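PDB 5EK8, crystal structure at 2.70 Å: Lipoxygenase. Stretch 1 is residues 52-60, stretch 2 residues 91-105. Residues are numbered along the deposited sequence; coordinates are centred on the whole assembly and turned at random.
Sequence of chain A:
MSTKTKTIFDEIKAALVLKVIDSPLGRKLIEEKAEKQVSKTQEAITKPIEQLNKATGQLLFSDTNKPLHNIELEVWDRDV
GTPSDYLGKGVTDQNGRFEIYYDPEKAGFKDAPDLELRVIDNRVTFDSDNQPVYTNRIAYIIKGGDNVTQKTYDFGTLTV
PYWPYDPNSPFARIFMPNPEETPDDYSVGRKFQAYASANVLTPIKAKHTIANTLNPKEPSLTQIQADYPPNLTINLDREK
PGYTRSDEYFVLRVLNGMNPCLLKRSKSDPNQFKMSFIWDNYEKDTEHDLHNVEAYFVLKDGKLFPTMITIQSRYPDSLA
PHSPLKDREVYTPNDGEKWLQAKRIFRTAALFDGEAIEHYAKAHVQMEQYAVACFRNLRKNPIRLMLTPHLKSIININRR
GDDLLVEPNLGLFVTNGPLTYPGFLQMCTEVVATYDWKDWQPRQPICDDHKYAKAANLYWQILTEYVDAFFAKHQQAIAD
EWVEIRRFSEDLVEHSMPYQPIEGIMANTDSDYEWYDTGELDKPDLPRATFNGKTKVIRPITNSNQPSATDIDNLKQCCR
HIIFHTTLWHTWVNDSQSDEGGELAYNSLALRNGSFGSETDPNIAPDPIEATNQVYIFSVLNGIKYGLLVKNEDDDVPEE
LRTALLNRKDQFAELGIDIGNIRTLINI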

# COMPACT_ATOMS: atom_id res chain seq x y z
N LEU A 52 46.76 -0.96 14.09
CA LEU A 52 45.38 -0.53 14.30
C LEU A 52 44.84 -0.97 15.65
O LEU A 52 45.38 -1.85 16.30
CB LEU A 52 44.49 -1.06 13.18
CG LEU A 52 44.51 -0.30 11.86
CD1 LEU A 52 44.36 -1.24 10.68
CD2 LEU A 52 43.40 0.74 11.85
N ASN A 53 43.75 -0.32 16.06
CA ASN A 53 43.04 -0.67 17.28
C ASN A 53 41.74 -1.39 16.89
O ASN A 53 41.40 -1.45 15.71
CB ASN A 53 42.76 0.59 18.11
CG ASN A 53 42.34 0.28 19.53
OD1 ASN A 53 41.44 -0.53 19.77
ND2 ASN A 53 43.00 0.93 20.49
N LYS A 54 41.02 -1.94 17.87
CA LYS A 54 39.81 -2.69 17.54
C LYS A 54 38.65 -2.44 18.51
O LYS A 54 38.84 -2.16 19.69
CB LYS A 54 40.11 -4.19 17.45
CG LYS A 54 39.47 -5.04 18.54
CD LYS A 54 39.55 -6.52 18.21
CE LYS A 54 40.99 -6.98 18.07
NZ LYS A 54 41.08 -8.46 17.91
N ALA A 55 37.44 -2.55 17.97
CA ALA A 55 36.21 -2.44 18.75
C ALA A 55 35.31 -3.63 18.41
O ALA A 55 35.08 -3.93 17.25
CB ALA A 55 35.50 -1.13 18.46
N THR A 56 34.80 -4.30 19.43
CA THR A 56 33.99 -5.50 19.20
C THR A 56 32.63 -5.40 19.84
O THR A 56 32.37 -4.51 20.66
CB THR A 56 34.68 -6.77 19.73
OG1 THR A 56 34.87 -6.65 21.15
CG2 THR A 56 36.03 -6.98 19.05
N GLY A 57 31.75 -6.32 19.46
CA GLY A 57 30.45 -6.39 20.11
C GLY A 57 29.41 -7.18 19.34
O GLY A 57 29.73 -7.85 18.37
N GLN A 58 28.16 -7.10 19.79
CA GLN A 58 27.07 -7.77 19.10
C GLN A 58 25.82 -6.91 19.11
O GLN A 58 25.45 -6.34 20.14
CB GLN A 58 26.77 -9.12 19.75
CG GLN A 58 25.62 -9.88 19.09
CD GLN A 58 25.34 -11.21 19.76
OE1 GLN A 58 25.46 -11.34 20.98
NE2 GLN A 58 24.96 -12.20 18.96
N LEU A 59 25.17 -6.81 17.95
CA LEU A 59 23.96 -6.01 17.82
C LEU A 59 22.72 -6.87 17.61
O LEU A 59 22.73 -7.81 16.82
CB LEU A 59 24.11 -5.03 16.65
CG LEU A 59 25.26 -4.03 16.75
CD1 LEU A 59 25.14 -2.98 15.65
CD2 LEU A 59 25.30 -3.38 18.13
N LEU A 60 21.66 -6.53 18.33
CA LEU A 60 20.39 -7.24 18.21
C LEU A 60 19.25 -6.27 17.90
O LEU A 60 19.31 -5.10 18.27
CB LEU A 60 20.09 -8.01 19.51
CG LEU A 60 21.18 -8.94 20.06
CD1 LEU A 60 20.75 -9.51 21.39
CD2 LEU A 60 21.49 -10.05 19.08
N VAL A 91 31.38 -4.58 9.21
CA VAL A 91 30.03 -5.13 9.21
C VAL A 91 29.79 -6.11 10.36
O VAL A 91 30.73 -6.59 10.99
CB VAL A 91 29.70 -5.85 7.89
CG1 VAL A 91 30.07 -4.99 6.70
CG2 VAL A 91 30.42 -7.19 7.81
N THR A 92 28.53 -6.41 10.61
CA THR A 92 28.16 -7.46 11.55
C THR A 92 28.10 -8.79 10.81
O THR A 92 27.79 -8.83 9.62
CB THR A 92 26.80 -7.18 12.20
OG1 THR A 92 25.80 -7.03 11.17
CG2 THR A 92 26.85 -5.91 13.04
N ASP A 93 28.40 -9.89 11.49
CA ASP A 93 28.19 -11.21 10.89
C ASP A 93 26.73 -11.60 11.05
O ASP A 93 25.91 -10.78 11.47
CB ASP A 93 29.13 -12.28 11.49
CG ASP A 93 28.99 -12.43 13.00
OD1 ASP A 93 29.99 -12.82 13.64
OD2 ASP A 93 27.89 -12.19 13.55
N GLN A 94 26.41 -12.84 10.71
CA GLN A 94 25.03 -13.30 10.73
C GLN A 94 24.49 -13.38 12.16
O GLN A 94 23.28 -13.40 12.37
CB GLN A 94 24.91 -14.66 10.04
CG GLN A 94 25.28 -14.61 8.57
CD GLN A 94 25.22 -15.97 7.89
OE1 GLN A 94 25.45 -17.00 8.53
NE2 GLN A 94 24.90 -15.98 6.60
N ASN A 95 25.39 -13.40 13.14
CA ASN A 95 25.00 -13.37 14.54
C ASN A 95 25.03 -11.97 15.12
O ASN A 95 24.94 -11.79 16.33
CB ASN A 95 25.90 -14.29 15.37
CG ASN A 95 25.96 -15.70 14.82
OD1 ASN A 95 27.02 -16.33 14.81
ND2 ASN A 95 24.82 -16.21 14.35
N GLY A 96 25.16 -10.97 14.25
CA GLY A 96 25.18 -9.58 14.67
C GLY A 96 26.47 -9.18 15.36
O GLY A 96 26.59 -8.06 15.86
N ARG A 97 27.43 -10.10 15.39
CA ARG A 97 28.71 -9.84 16.02
C ARG A 97 29.64 -9.08 15.07
O ARG A 97 29.58 -9.25 13.86
CB ARG A 97 29.37 -11.15 16.47
CG ARG A 97 28.64 -11.83 17.61
CD ARG A 97 29.41 -13.04 18.12
NE ARG A 97 28.85 -13.56 19.37
CZ ARG A 97 27.95 -14.53 19.45
NH1 ARG A 97 27.49 -15.11 18.35
NH2 ARG A 97 27.50 -14.92 20.63
N PHE A 98 30.50 -8.24 15.64
CA PHE A 98 31.41 -7.44 14.83
C PHE A 98 32.75 -7.22 15.52
O PHE A 98 32.84 -7.09 16.75
CB PHE A 98 30.78 -6.09 14.49
CG PHE A 98 30.55 -5.20 15.68
CD1 PHE A 98 31.53 -4.33 16.11
CD2 PHE A 98 29.35 -5.25 16.37
CE1 PHE A 98 31.32 -3.52 17.20
CE2 PHE A 98 29.13 -4.44 17.46
CZ PHE A 98 30.12 -3.57 17.88
N GLU A 99 33.78 -7.17 14.68
CA GLU A 99 35.15 -6.90 15.09
C GLU A 99 35.74 -5.81 14.19
O GLU A 99 36.49 -6.10 13.25
CB GLU A 99 35.99 -8.18 15.01
CG GLU A 99 37.34 -8.11 15.70
CD GLU A 99 38.09 -9.43 15.63
OE1 GLU A 99 37.51 -10.42 15.12
OE2 GLU A 99 39.26 -9.49 16.08
N ILE A 100 35.37 -4.57 14.47
CA ILE A 100 35.81 -3.40 13.70
C ILE A 100 37.27 -3.02 13.98
O ILE A 100 37.67 -2.87 15.12
CB ILE A 100 34.95 -2.16 14.01
CG1 ILE A 100 33.46 -2.49 13.96
CG2 ILE A 100 35.29 -1.01 13.06
CD1 ILE A 100 32.92 -2.72 12.58
N TYR A 101 38.05 -2.83 12.92
CA TYR A 101 39.38 -2.27 13.07
C TYR A 101 39.34 -0.76 12.85
O TYR A 101 39.01 -0.30 11.76
CB TYR A 101 40.36 -2.93 12.11
CG TYR A 101 40.64 -4.38 12.43
CD1 TYR A 101 41.64 -4.73 13.34
CD2 TYR A 101 39.90 -5.40 11.85
CE1 TYR A 101 41.90 -6.05 13.65
CE2 TYR A 101 40.15 -6.73 12.15
CZ TYR A 101 41.16 -7.05 13.05
OH TYR A 101 41.41 -8.37 13.35
N TYR A 102 39.66 -0.00 13.89
CA TYR A 102 39.67 1.46 13.77
C TYR A 102 41.01 2.05 14.19
O TYR A 102 41.75 1.47 14.98
CB TYR A 102 38.53 2.08 14.59
CG TYR A 102 38.72 2.07 16.09
CD1 TYR A 102 39.26 3.17 16.75
CD2 TYR A 102 38.33 0.98 16.86
CE1 TYR A 102 39.42 3.18 18.12
CE2 TYR A 102 38.48 0.98 18.24
CZ TYR A 102 39.03 2.08 18.86
OH TYR A 102 39.19 2.09 20.23
N ASP A 103 41.31 3.23 13.64
CA ASP A 103 42.57 3.92 13.93
C ASP A 103 42.32 5.11 14.85
O ASP A 103 41.58 6.03 14.50
CB ASP A 103 43.22 4.37 12.62
CG ASP A 103 44.53 5.12 12.84
OD1 ASP A 103 45.06 5.11 13.97
OD2 ASP A 103 45.03 5.73 11.87
N PRO A 104 42.94 5.09 16.04
CA PRO A 104 42.81 6.21 16.98
C PRO A 104 43.44 7.50 16.46
O PRO A 104 43.06 8.57 16.90
CB PRO A 104 43.54 5.71 18.23
CG PRO A 104 43.56 4.22 18.10
CD PRO A 104 43.69 3.97 16.63
N GLU A 105 44.40 7.39 15.54
CA GLU A 105 45.18 8.55 15.11
C GLU A 105 44.39 9.56 14.28
O GLU A 105 44.83 10.70 14.12
CB GLU A 105 46.40 8.09 14.32
CG GLU A 105 47.40 7.30 15.14
CD GLU A 105 48.57 6.80 14.31
OE1 GLU A 105 48.98 7.51 13.37
OE2 GLU A 105 49.07 5.70 14.60

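Backbone hydrogen bonds set the frame. Strand 53-60 and strand 97-102 run antiparallel, their N-to-C directions 153° apart, and the bonds come in reciprocal pairs at alternate residues. Asn 53 N to Tyr 102 O and Tyr 102 N to Asn 53 O are both 2.9 Å; Ala 55 N to Ile 100 O and Ile 100 N to Ala 55 O are also 2.9 Å; Gly 57 N to Phe 98 O is 3.0 Å and Phe 98 N to Gly 57 O 2.9 Å. Beyond these pairs, Leu 59 N donates to Gly 96 O at 2.8 Å (165°). Residues of the non-hydrogen-bonded pairs add CA-H...O contacts to carbonyls next to their partners, as from Thr 56 CA to Phe 98 O (3.1 Å).

Polar side chains add two links on the face that carries Lys 54, Thr 56 and Gln 58. Lys 54 NZ forms a salt bridge with Glu 99 OE2 at 2.8 Å. The pairing is diagonal, since Lys 54 is in register with Tyr 101 and Glu 99 with Thr 56; the extended Glu 99 side chain covers the offset. Gln 58, extended with chi1 and chi2 both t, sends NE2 to Asn 95 O at 2.7 Å and 173°, tying the strand to the type I turn from Asp 93 to Gly 96. The same amide nitrogen lies over one face of the Arg 97 guanidinium.

Aromatic packing dominates the other face. The Phe 98 ring, at chi1 66° (p), folds back over Gly 57, whose CA sits 3.9 Å from the ring centroid and 27° off its normal. An ideal CB on Gly 57 would fall 2.8 Å from Phe 98 CZ, a clash, so the bare glycine makes room for the ring. Tyr 102, likewise p, receives Asn 53 CB 4.2 Å from its centroid and 15° off the normal, while Ala 55 CB approaches Tyr 102 CE2 at 3.7 Å.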